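Side-chain contacts in type IV pilin structural subunit (Pseudomonas aeruginosa, PDB 3JYZ), which probably assembles as the structural subunit of type IV pili, the thin surface filaments this bacterium uses for attachment and twitching motility: residues 21-24 against 25-29; 34-37 against 38-42; 52-55 against 56-59; 94-97 against 98-101; 122-125 against 126-130. One frame throughout, in Å; residues are numbered along the deposited sequence. Where two conformers were deposited one is given.

Interaction 1. Residues 21-24 against 25-29; sequences AKLM and ISTDG
Thr27 lies against Leu23 one turn back along the C-terminal part of helix 4-28, the long N-terminal helix of the pilin fold. Its CB is 3.7 Å from Leu23 O, and above it the two branches part. With chi1 at 63°, OG1 sits between the backbone N and the carbonyl carbon, which sets CG2 beside the N, over the preceding turn. That methyl rests 3.4 Å from Leu23 O and meets the end of the leucine, CG2 to Leu23 CD1 being 4.1 Å, a light apolar touch between two exposed side chains that meet at a slant. Beneath them the backbone of Thr27 continues the helix, its N bonding to Leu23 O at 3.0 Å.

The same spacing of four residues repeats on the inner side. Ile25 N bonds to Ala21 O at 3.0 Å, and Ile25 CG1 lies over that carbonyl oxygen, 3.4 Å away, while the side chain packs on Ile115 and Trp117 of strand 114-120. Lys22, extended beyond CG, makes a cation-pi contact with the same Trp117. Met24, a selenomethionine, turns from Asp28 toward Thr42, Trp43 and Gln46 of helix 33-49, although its carbonyl O still accepts Asp28 N. The polar branch of Thr27 goes forward instead: OG1 donates to Asp28 OD2 at 2.8 Å, arriving from above the carboxylate plane, 38° out of it.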
loop_
_atom_site.group_PDB
_atom_site.type_symbol
_atom_site.label_atom_id
_atom_site.label_comp_id
_atom_site.label_asym_id
_atom_site.label_seq_id
_atom_site.Cartn_x
_atom_site.Cartn_y
_atom_site.Cartn_z
ATOM N N ALA A 21 0.724 2.438 8.977
ATOM C CA ALA A 21 -0.214 3.236 8.189
ATOM C C ALA A 21 -1.566 2.538 8.102
ATOM O O ALA A 21 -2.614 3.180 8.224
ATOM C CB ALA A 21 0.351 3.511 6.788
ATOM N N LYS A 22 -1.550 1.226 7.887
ATOM C CA LYS A 22 -2.789 0.448 7.892
ATOM C C LYS A 22 -3.489 0.585 9.235
ATOM O O LYS A 22 -4.712 0.756 9.299
ATOM C CB LYS A 22 -2.497 -1.026 7.621
ATOM C CG LYS A 22 -1.991 -1.313 6.212
ATOM C CD LYS A 22 -1.857 -2.815 6.028
ATOM C CE LYS A 22 -1.414 -3.187 4.629
ATOM N NZ LYS A 22 -1.290 -4.672 4.524
ATOM N N LEU A 23 -2.712 0.509 10.309
ATOM C CA LEU A 23 -3.264 0.615 11.653
ATOM C C LEU A 23 -3.882 1.989 11.870
ATOM O O LEU A 23 -4.994 2.090 12.393
ATOM C CB LEU A 23 -2.183 0.357 12.705
ATOM C CG LEU A 23 -2.666 0.321 14.158
ATOM C CD1 LEU A 23 -3.754 -0.736 14.350
ATOM C CD2 LEU A 23 -1.491 0.078 15.096
HETATM N N MSE A 24 -3.168 3.044 11.474
HETATM C CA MSE A 24 -3.682 4.408 11.621
HETATM C C MSE A 24 -4.990 4.603 10.862
HETATM O O MSE A 24 -5.914 5.244 11.353
HETATM C CB MSE A 24 -2.656 5.453 11.165
HETATM C CG MSE A 24 -3.214 6.885 11.131
HETATM SE SE MSE A 24 -1.889 8.230 10.573
HETATM C CE MSE A 24 -0.578 7.950 12.021
ATOM N N ILE A 25 -5.068 4.061 9.656
ATOM C CA ILE A 25 -6.295 4.168 8.875
ATOM C C ILE A 25 -7.444 3.458 9.595
ATOM O O ILE A 25 -8.549 3.989 9.685
ATOM C CB ILE A 25 -6.100 3.626 7.446
ATOM C CG1 ILE A 25 -5.240 4.600 6.639
ATOM C CG2 ILE A 25 -7.446 3.425 6.761
ATOM C CD1 ILE A 25 -4.626 3.990 5.407
ATOM N N SER A 26 -7.166 2.273 10.124
ATOM C CA SER A 26 -8.168 1.497 10.851
ATOM C C SER A 26 -8.734 2.245 12.049
ATOM O O SER A 26 -9.950 2.270 12.259
ATOM C CB SER A 26 -7.567 0.177 11.330
ATOM O OG SER A 26 -8.519 -0.547 12.094
ATOM N N THR A 27 -7.852 2.850 12.837
ATOM C CA THR A 27 -8.250 3.460 14.103
ATOM C C THR A 27 -8.683 4.916 13.970
ATOM O O THR A 27 -9.541 5.384 14.726
ATOM C CB THR A 27 -7.113 3.386 15.149
ATOM O OG1 THR A 27 -5.988 4.140 14.686
ATOM C CG2 THR A 27 -6.688 1.950 15.381
ATOM N N ASP A 28 -8.097 5.634 13.016
ATOM C CA ASP A 28 -8.293 7.080 12.945
ATOM C C ASP A 28 -8.605 7.617 11.553
ATOM O O ASP A 28 -8.825 8.814 11.379
ATOM C CB ASP A 28 -7.055 7.789 13.498
ATOM C CG ASP A 28 -6.940 7.659 15.000
ATOM O OD1 ASP A 28 -7.646 8.404 15.712
ATOM O OD2 ASP A 28 -6.150 6.814 15.471
ATOM N N GLY A 29 -8.626 6.746 10.558
ATOM C CA GLY A 29 -8.844 7.202 9.200
ATOM C C GLY A 29 -10.016 6.609 8.455
ATOM O O GLY A 29 -10.123 6.774 7.244
#

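Interaction 2. Residues 34-37 against 38-42; sequences ADLT and RATTT
Leu36 O is gripped twice by Thr40, whose N (3.0 Å) and OG1 (2.8 Å) reach it from opposite faces of the carbonyl plane. This is the usual bond of an alpha-helix, here within helix 33-49, reinforced by a threonine hydroxyl folded back on the preceding turn. The torsion explains it: at chi1 -62° OG1 is anti to the carbonyl carbon and hangs beside its own backbone N, so both donors converge on one acceptor. The hydroxyl of this buried threonine is thereby satisfied inside the helix, and its side chain, like that of Leu36, touches Met62 of strand 57-62.

Thr42 copies the pattern on Arg38 O, with OG1 coming from above the carbonyl plane. On the exposed side Arg38 doubles back, bent at chi3, to lie alongside Asp35 and form a salt bridge. Its NH2 is 2.6 Å from Asp35 OD1, yet the N-H...O angle of 118° makes the hydrogen bond weak, and the carboxylate and guanidinium planes stand 81° apart, too steep for a paired, coplanar bridge. Thr37 directs OG1 back to Thr33 O. Its carbonyl O accepts Thr41 N and also a water at 3.1 Å, and that water lies 2.8 Å from Thr41 OG1.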
loop_
_atom_site.group_PDB
_atom_site.type_symbol
_atom_site.label_atom_id
_atom_site.label_comp_id
_atom_site.label_asym_id
_atom_site.label_seq_id
_atom_site.Cartn_x
_atom_site.Cartn_y
_atom_site.Cartn_z
ATOM N N ALA A 34 -13.693 13.007 6.458
ATOM C CA ALA A 34 -12.888 13.971 7.201
ATOM C C ALA A 34 -11.738 13.305 7.955
ATOM O O ALA A 34 -10.626 13.830 7.976
ATOM C CB ALA A 34 -13.766 14.768 8.169
ATOM N N ASP A 35 -12.014 12.157 8.571
ATOM C CA ASP A 35 -10.996 11.416 9.313
ATOM C C ASP A 35 -9.940 10.841 8.371
ATOM O O ASP A 35 -8.747 10.867 8.674
ATOM C CB ASP A 35 -11.618 10.274 10.116
ATOM C CG ASP A 35 -12.328 10.749 11.371
ATOM O OD1 ASP A 35 -12.330 11.964 11.651
ATOM O OD2 ASP A 35 -12.885 9.888 12.084
ATOM N N LEU A 36 -10.386 10.296 7.243
ATOM C CA LEU A 36 -9.463 9.739 6.258
ATOM C C LEU A 36 -8.547 10.834 5.708
ATOM O O LEU A 36 -7.367 10.608 5.423
ATOM C CB LEU A 36 -10.242 9.071 5.127
ATOM C CG LEU A 36 -9.426 8.476 3.975
ATOM C CD1 LEU A 36 -8.310 7.545 4.467
ATOM C CD2 LEU A 36 -10.367 7.746 3.017
ATOM N N THR A 37 -9.103 12.027 5.558
ATOM C CA THR A 37 -8.346 13.164 5.062
ATOM C C THR A 37 -7.304 13.581 6.085
ATOM O O THR A 37 -6.144 13.822 5.745
ATOM C CB THR A 37 -9.300 14.316 4.760
ATOM O OG1 THR A 37 -10.177 13.909 3.703
ATOM C CG2 THR A 37 -8.543 15.566 4.329
ATOM N N ARG A 38 -7.714 13.642 7.348
ATOM C CA ARG A 38 -6.804 13.988 8.432
ATOM C C ARG A 38 -5.697 12.946 8.579
ATOM O O ARG A 38 -4.534 13.290 8.787
ATOM C CB ARG A 38 -7.568 14.131 9.749
ATOM C CG ARG A 38 -6.703 14.552 10.926
ATOM C CD ARG A 38 -7.527 15.255 11.993
ATOM N NE ARG A 38 -8.511 14.364 12.600
ATOM C CZ ARG A 38 -9.805 14.363 12.296
ATOM N NH1 ARG A 38 -10.276 15.208 11.389
ATOM N NH2 ARG A 38 -10.629 13.516 12.898
ATOM N N ALA A 39 -6.066 11.673 8.468
ATOM C CA ALA A 39 -5.104 10.583 8.590
ATOM C C ALA A 39 -4.059 10.663 7.475
ATOM O O ALA A 39 -2.871 10.460 7.712
ATOM C CB ALA A 39 -5.827 9.238 8.563
ATOM N N THR A 40 -4.512 10.964 6.263
ATOM C CA THR A 40 -3.610 11.170 5.137
ATOM C C THR A 40 -2.592 12.269 5.448
ATOM O O THR A 40 -1.391 12.100 5.234
ATOM C CB THR A 40 -4.408 11.525 3.871
ATOM O OG1 THR A 40 -5.271 10.426 3.543
ATOM C CG2 THR A 40 -3.483 11.821 2.689
ATOM N N THR A 41 -3.066 13.395 5.960
ATOM C CA THR A 41 -2.163 14.487 6.291
ATOM C C THR A 41 -1.183 14.103 7.393
ATOM O O THR A 41 0.015 14.367 7.291
ATOM C CB THR A 41 -2.967 15.723 6.709
ATOM O OG1 THR A 41 -3.725 16.176 5.584
ATOM C CG2 THR A 41 -2.041 16.841 7.169
ATOM N N THR A 42 -1.692 13.474 8.447
ATOM C CA THR A 42 -0.863 13.066 9.573
ATOM C C THR A 42 0.224 12.091 9.139
ATOM O O THR A 42 1.405 12.276 9.452
ATOM C CB THR A 42 -1.726 12.401 10.659
ATOM O OG1 THR A 42 -2.704 13.346 11.108
ATOM C CG2 THR A 42 -0.872 11.941 11.834
HETATM O O HOH W 1 -5.046 15.335 3.263
#

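Interaction 3. Residues 52-55 against 56-59; sequences ASSK and YVTS
Tyr56, Lys55 and Val57 carry most of this contact, a tight type I beta-turn from Ser54 to Val57 that leads from the loop after helix 33-49 into strand 57-62. The phi/psi values of Lys55 (-60°/-29°) and Tyr56 support that type, and the runs entering and leaving it are close to antiparallel.

The Lys55 chain, extended beyond CG, crosses the Tyr56 ring at a slant: CB lies over one face, and CG, CD and CE all pass near Tyr56 CE1, CE at 3.9 Å. It is the aliphatic part of the lysine that meets the ring here. The tyrosine side chain also touches Arg10 of helix 4-28 and Gln78 and Val79 of helix 76-79, and so joins the turn to both helices.

Val57 is held through its backbone. Its O accepts Ser54 N at 3.0 Å, whereas the return bond from Val57 N to Ser54 O is long, 3.4 Å, and weak. Ser54 OG adds to this. Folded between its backbone N and carbonyl carbon (chi1 69°), it accepts both Val57 N at 3.1 Å and Tyr56 N at 3.2 Å, the latter bond meeting the definition of an ST turn. The buried Val57 side chain packs inward on Leu17, Ile72 and Tyr74. Beyond it, Thr58 and Ser59 both face Thr73 in a classic beta bulge, where Ser59 CA makes a CA-H...O contact of 3.3 Å with Ala52 O.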
loop_
_atom_site.group_PDB
_atom_site.type_symbol
_atom_site.label_atom_id
_atom_site.label_comp_id
_atom_site.label_asym_id
_atom_site.label_seq_id
_atom_site.Cartn_x
_atom_site.Cartn_y
_atom_site.Cartn_z
ATOM N N ALA A 52 7.328 7.167 5.670
ATOM C CA ALA A 52 8.238 6.259 6.351
ATOM C C ALA A 52 9.379 5.968 5.402
ATOM O O ALA A 52 9.228 6.083 4.188
ATOM C CB ALA A 52 7.517 4.964 6.738
ATOM N N SER A 53 10.531 5.597 5.949
ATOM C CA SER A 53 11.675 5.307 5.106
ATOM C C SER A 53 12.679 4.430 5.848
ATOM O O SER A 53 12.585 4.251 7.064
ATOM C CB SER A 53 12.339 6.606 4.669
ATOM O OG SER A 53 12.926 7.236 5.786
ATOM N N SER A 54 13.632 3.888 5.100
ATOM C CA SER A 54 14.639 2.999 5.659
ATOM C C SER A 54 15.751 2.892 4.638
ATOM O O SER A 54 15.720 3.559 3.614
ATOM C CB SER A 54 14.036 1.617 5.905
ATOM O OG SER A 54 13.750 0.979 4.674
ATOM N N LYS A 55 16.688 2.013 4.850
ATOM C CA LYS A 55 17.706 1.820 3.858
ATOM C C LYS A 55 17.141 1.378 2.510
ATOM O O LYS A 55 17.601 1.765 1.555
ATOM C CB LYS A 55 18.763 0.775 4.327
ATOM C CG LYS A 55 19.810 0.502 3.301
ATOM C CD LYS A 55 20.883 -0.443 3.846
ATOM C CE LYS A 55 21.819 -0.891 2.742
ATOM N NZ LYS A 55 23.056 -1.507 3.229
ATOM N N TYR A 56 16.070 0.721 2.544
ATOM C CA TYR A 56 15.519 0.090 1.352
ATOM C C TYR A 56 14.274 0.826 0.865
ATOM O O TYR A 56 13.952 0.574 -0.260
ATOM C CB TYR A 56 15.189 -1.378 1.623
ATOM C CG TYR A 56 16.397 -2.229 1.944
ATOM C CD1 TYR A 56 17.582 -2.083 1.229
ATOM C CD2 TYR A 56 16.354 -3.174 2.958
ATOM C CE1 TYR A 56 18.687 -2.859 1.519
ATOM C CE2 TYR A 56 17.457 -3.955 3.254
ATOM C CZ TYR A 56 18.620 -3.793 2.533
ATOM O OH TYR A 56 19.720 -4.568 2.821
ATOM N N VAL A 57 13.665 1.612 1.649
ATOM C CA VAL A 57 12.437 2.295 1.318
ATOM C C VAL A 57 12.617 3.806 1.281
ATOM O O VAL A 57 13.023 4.348 2.212
ATOM C CB VAL A 57 11.343 1.939 2.283
ATOM C CG1 VAL A 57 10.067 2.665 1.947
ATOM C CG2 VAL A 57 11.137 0.470 2.203
ATOM N N THR A 58 12.348 4.394 0.130
ATOM C CA THR A 58 12.400 5.846 -0.028
ATOM C C THR A 58 11.221 6.505 0.679
ATOM O O THR A 58 11.390 7.474 1.417
ATOM C CB THR A 58 12.375 6.232 -1.514
ATOM O OG1 THR A 58 13.616 5.847 -2.115
ATOM C CG2 THR A 58 12.175 7.736 -1.700
ATOM N N SER A 59 10.028 5.957 0.479
ATOM C CA SER A 59 8.827 6.599 0.983
ATOM C C SER A 59 7.653 5.636 1.032
ATOM O O SER A 59 7.593 4.674 0.261
ATOM C CB SER A 59 8.472 7.812 0.115
ATOM O OG SER A 59 8.253 7.435 -1.236
#

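Interaction 4. Residues 94-97 against 98-101; sequences INDG and NTRT
With chi1 at 71°, Asp96 holds its carboxylate between its own backbone N and carbonyl carbon, which swings OD1 across the loop to the N-H groups of Asn98 and Thr99. Asn95 has the other setting, CG opposite the backbone N (chi1 167°), and its OD1 comes back over the chain to accept Gly97 N at 2.8 Å from above the amide plane, an Asx turn.

Asp96 OD1 is gripped from opposite faces of its plane: Asn98 N arrives on the anti side at 2.8 Å and Thr99 N on the syn side, also at 2.8 Å. Two N-H groups on one oxygen would probably stabilise the charged carboxylate. Thr99 CG2 adds a methyl contact, 3.5 Å from the same OD1. A water bonded to Asn98 OD1 links weakly to the other oxygen, OD2.

Below the loop, Asp96 N bonds to Thr99 O, and Ile94 and Thr101 form an antiparallel hydrogen-bonded pair, Ile94 N to Thr101 O being 2.8 Å. Ile94 is buried against Leu103, Ala106 and Val107 of helix 103-109, while Arg100 turns to the other face, into a salt bridge with Asp116. The two antiparallel pairs, Ile94 with Thr101 and Asn95 with Arg100, and the Asx turns of Asn95 and Asp96 at the tip make this a beta hairpin joining strands 87-95 and 100-102.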
loop_
_atom_site.group_PDB
_atom_site.type_symbol
_atom_site.label_atom_id
_atom_site.label_comp_id
_atom_site.label_asym_id
_atom_site.label_seq_id
_atom_site.Cartn_x
_atom_site.Cartn_y
_atom_site.Cartn_z
ATOM N N ILE A 94 -13.354 -1.660 2.289
ATOM C CA ILE A 94 -14.157 -2.065 3.429
ATOM C C ILE A 94 -15.010 -3.257 3.044
ATOM O O ILE A 94 -15.658 -3.261 1.996
ATOM C CB ILE A 94 -15.025 -0.916 3.978
ATOM C CG1 ILE A 94 -14.161 -0.005 4.849
ATOM C CG2 ILE A 94 -16.183 -1.470 4.810
ATOM C CD1 ILE A 94 -14.801 1.291 5.223
ATOM N N ASN A 95 -14.949 -4.274 3.897
ATOM C CA ASN A 95 -15.703 -5.508 3.767
ATOM C C ASN A 95 -16.862 -5.483 4.756
ATOM O O ASN A 95 -16.645 -5.462 5.968
ATOM C CB ASN A 95 -14.771 -6.676 4.098
ATOM C CG ASN A 95 -15.510 -7.980 4.292
ATOM O OD1 ASN A 95 -16.590 -8.176 3.748
ATOM N ND2 ASN A 95 -14.920 -8.885 5.070
ATOM N N ASP A 96 -18.084 -5.472 4.237
ATOM C CA ASP A 96 -19.274 -5.434 5.087
ATOM C C ASP A 96 -19.796 -6.828 5.439
ATOM O O ASP A 96 -20.878 -6.969 6.007
ATOM C CB ASP A 96 -20.379 -4.595 4.431
ATOM C CG ASP A 96 -21.004 -5.275 3.217
ATOM O OD1 ASP A 96 -20.525 -6.348 2.804
ATOM O OD2 ASP A 96 -21.993 -4.734 2.673
ATOM N N GLY A 97 -19.022 -7.852 5.096
ATOM C CA GLY A 97 -19.405 -9.224 5.367
ATOM C C GLY A 97 -19.681 -9.883 4.033
ATOM O O GLY A 97 -19.421 -11.075 3.854
ATOM N N ASN A 98 -20.191 -9.100 3.087
ATOM C CA ASN A 98 -20.714 -9.632 1.830
ATOM C C ASN A 98 -20.038 -9.101 0.573
ATOM O O ASN A 98 -19.936 -9.806 -0.438
ATOM C CB ASN A 98 -22.206 -9.322 1.709
ATOM C CG ASN A 98 -23.033 -10.017 2.778
ATOM O OD1 ASN A 98 -23.666 -9.366 3.610
ATOM N ND2 ASN A 98 -23.038 -11.345 2.754
ATOM N N THR A 99 -19.565 -7.857 0.645
ATOM C CA THR A 99 -18.953 -7.222 -0.511
ATOM C C THR A 99 -17.796 -6.328 -0.079
ATOM O O THR A 99 -17.786 -5.813 1.046
ATOM C CB THR A 99 -19.946 -6.351 -1.307
ATOM O OG1 THR A 99 -19.337 -5.930 -2.535
ATOM C CG2 THR A 99 -20.359 -5.135 -0.493
ATOM N N ARG A 100 -16.837 -6.145 -0.983
ATOM C CA ARG A 100 -15.778 -5.155 -0.790
ATOM C C ARG A 100 -16.039 -3.903 -1.616
ATOM O O ARG A 100 -16.386 -3.981 -2.791
ATOM C CB ARG A 100 -14.416 -5.724 -1.175
ATOM C CG ARG A 100 -13.916 -6.823 -0.279
ATOM C CD ARG A 100 -12.486 -7.120 -0.652
ATOM N NE ARG A 100 -11.833 -8.131 0.167
ATOM C CZ ARG A 100 -11.476 -9.330 -0.278
ATOM N NH1 ARG A 100 -11.750 -9.675 -1.525
ATOM N NH2 ARG A 100 -10.852 -10.179 0.529
ATOM N N THR A 101 -15.842 -2.745 -0.991
ATOM C CA THR A 101 -15.936 -1.466 -1.676
ATOM C C THR A 101 -14.688 -0.645 -1.335
ATOM O O THR A 101 -14.196 -0.704 -0.206
ATOM C CB THR A 101 -17.221 -0.714 -1.259
ATOM O OG1 THR A 101 -17.230 0.594 -1.836
ATOM C CG2 THR A 101 -17.288 -0.574 0.225
HETATM O O HOH W 2 -18.504 -3.191 1.794
HETATM O O HOH W 3 -24.064 -6.483 3.835
#

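Interaction 5. Residues 122-125 against 126-130; sequences ASNA and TATAQ
Thr126 follows Ala125 in the first turn and sends its hydroxyl elsewhere, OG1 hydrogen-bonding to Ala147 O. Ala127 follows, buried; its methyl CB stays 4.2 Å from Asn124 O and packs on Met135, which Asn124 also touches.

Thr128 carries the contact. Its hydroxyl leans back along the helix (chi1 -62°), which brings OG1 to 2.7 Å from Asn124 O, to which it donates. The backbone N of Thr128 bonds to the same oxygen at 3.0 Å, and the two donors reach Asn124 O from opposite faces of its plane, the hydroxyl well above it (37° out). Asn124 holds the N-cap position of helix 125-129, a short helix lying in the C-terminal loop closed by the Cys119-Cys149 disulfide, a hallmark of type IV pilins. Its side chain makes no capping bond, however: its OD1 approaches Thr128 OG1 at 3.4 Å, with the two side chains meeting at an angle, while the carbonyl does the holding.

Ala129 comes next, its N bonding to Ala125 O at 3.0 Å and its methyl CB lying 3.5 Å from that oxygen. Gln130 N, just past the helix, bonds to Thr126 O.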
loop_
_atom_site.group_PDB
_atom_site.type_symbol
_atom_site.label_atom_id
_atom_site.label_comp_id
_atom_site.label_asym_id
_atom_site.label_seq_id
_atom_site.Cartn_x
_atom_site.Cartn_y
_atom_site.Cartn_z
ATOM N N ALA A 122 4.011 -4.792 -10.535
ATOM C CA ALA A 122 3.720 -4.795 -11.949
ATOM C C ALA A 122 2.608 -5.802 -12.347
ATOM O O ALA A 122 2.046 -5.691 -13.400
ATOM C CB ALA A 122 5.028 -5.096 -12.722
ATOM N N SER A 123 2.383 -6.782 -11.500
ATOM C CA SER A 123 1.272 -7.711 -11.691
ATOM C C SER A 123 0.330 -7.712 -10.472
ATOM O O SER A 123 0.643 -7.236 -9.445
ATOM C CB SER A 123 1.714 -9.111 -12.052
ATOM O OG SER A 123 2.646 -9.583 -11.178
ATOM N N ASN A 124 -0.843 -8.274 -10.673
ATOM C CA ASN A 124 -1.877 -8.264 -9.688
ATOM C C ASN A 124 -2.647 -9.592 -9.597
ATOM O O ASN A 124 -3.783 -9.614 -9.257
ATOM C CB ASN A 124 -2.872 -7.155 -9.957
ATOM C CG ASN A 124 -3.660 -7.360 -11.211
ATOM O OD1 ASN A 124 -3.607 -8.328 -11.817
ATOM N ND2 ASN A 124 -4.388 -6.362 -11.571
ATOM N N ALA A 125 -1.947 -10.667 -9.864
ATOM C CA ALA A 125 -2.603 -11.971 -9.896
ATOM C C ALA A 125 -3.115 -12.414 -8.525
ATOM O O ALA A 125 -4.179 -13.028 -8.430
ATOM C CB ALA A 125 -1.673 -13.035 -10.481
ATOM N N THR A 126 -2.365 -12.132 -7.465
ATOM C CA THR A 126 -2.770 -12.592 -6.146
ATOM C C THR A 126 -3.983 -11.832 -5.653
ATOM O O THR A 126 -4.959 -12.441 -5.223
ATOM C CB THR A 126 -1.617 -12.481 -5.144
ATOM O OG1 THR A 126 -0.553 -13.329 -5.580
ATOM C CG2 THR A 126 -2.063 -12.898 -3.747
ATOM N N ALA A 127 -3.937 -10.507 -5.739
ATOM C CA ALA A 127 -5.084 -9.702 -5.334
ATOM C C ALA A 127 -6.318 -10.089 -6.144
ATOM O O ALA A 127 -7.426 -10.181 -5.606
ATOM C CB ALA A 127 -4.789 -8.215 -5.478
ATOM N N THR A 128 -6.125 -10.314 -7.436
ATOM C CA THR A 128 -7.229 -10.720 -8.297
ATOM C C THR A 128 -7.837 -12.044 -7.833
ATOM O O THR A 128 -9.060 -12.179 -7.754
ATOM C CB THR A 128 -6.775 -10.827 -9.760
ATOM O OG1 THR A 128 -6.331 -9.543 -10.214
ATOM C CG2 THR A 128 -7.919 -11.288 -10.651
ATOM N N ALA A 129 -6.983 -13.011 -7.511
ATOM C CA ALA A 129 -7.459 -14.303 -7.021
ATOM C C ALA A 129 -8.175 -14.183 -5.667
ATOM O O ALA A 129 -9.054 -14.988 -5.346
ATOM C CB ALA A 129 -6.306 -15.306 -6.941
ATOM N N GLN A 130 -7.795 -13.183 -4.874
ATOM C CA GLN A 130 -8.407 -12.960 -3.565
ATOM C C GLN A 130 -9.713 -12.183 -3.697
ATOM O O GLN A 130 -10.366 -11.879 -2.693
ATOM C CB GLN A 130 -7.442 -12.218 -2.636
ATOM C CG GLN A 130 -6.267 -13.049 -2.126
ATOM C CD GLN A 130 -5.184 -12.209 -1.471
ATOM O OE1 GLN A 130 -4.298 -12.734 -0.792
ATOM N NE2 GLN A 130 -5.262 -10.895 -1.651
#

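Interactions 1 and 2 sit on helices 4-28 and 33-49, which follow each other and pack together, Met24 SE meeting Ala39 O at 3.8 Å. Both are partly buried, as is interaction 3, whereas 4 and 5 are surface contacts. In 2 and 5 a threonine hydroxyl doubles a helical bond; in 3 and 4 a side-chain oxygen receives the N-H groups of a turn, serine in one and aspartate in the other. Interactions 3 and 4 reach the same sheet from opposite sides of the chain's centre, about 32 Å apart between centres. Interactions 4 and 5 meet through a probable hydrogen bond, Arg100 NH1 to Gln130 O at 2.9 Å.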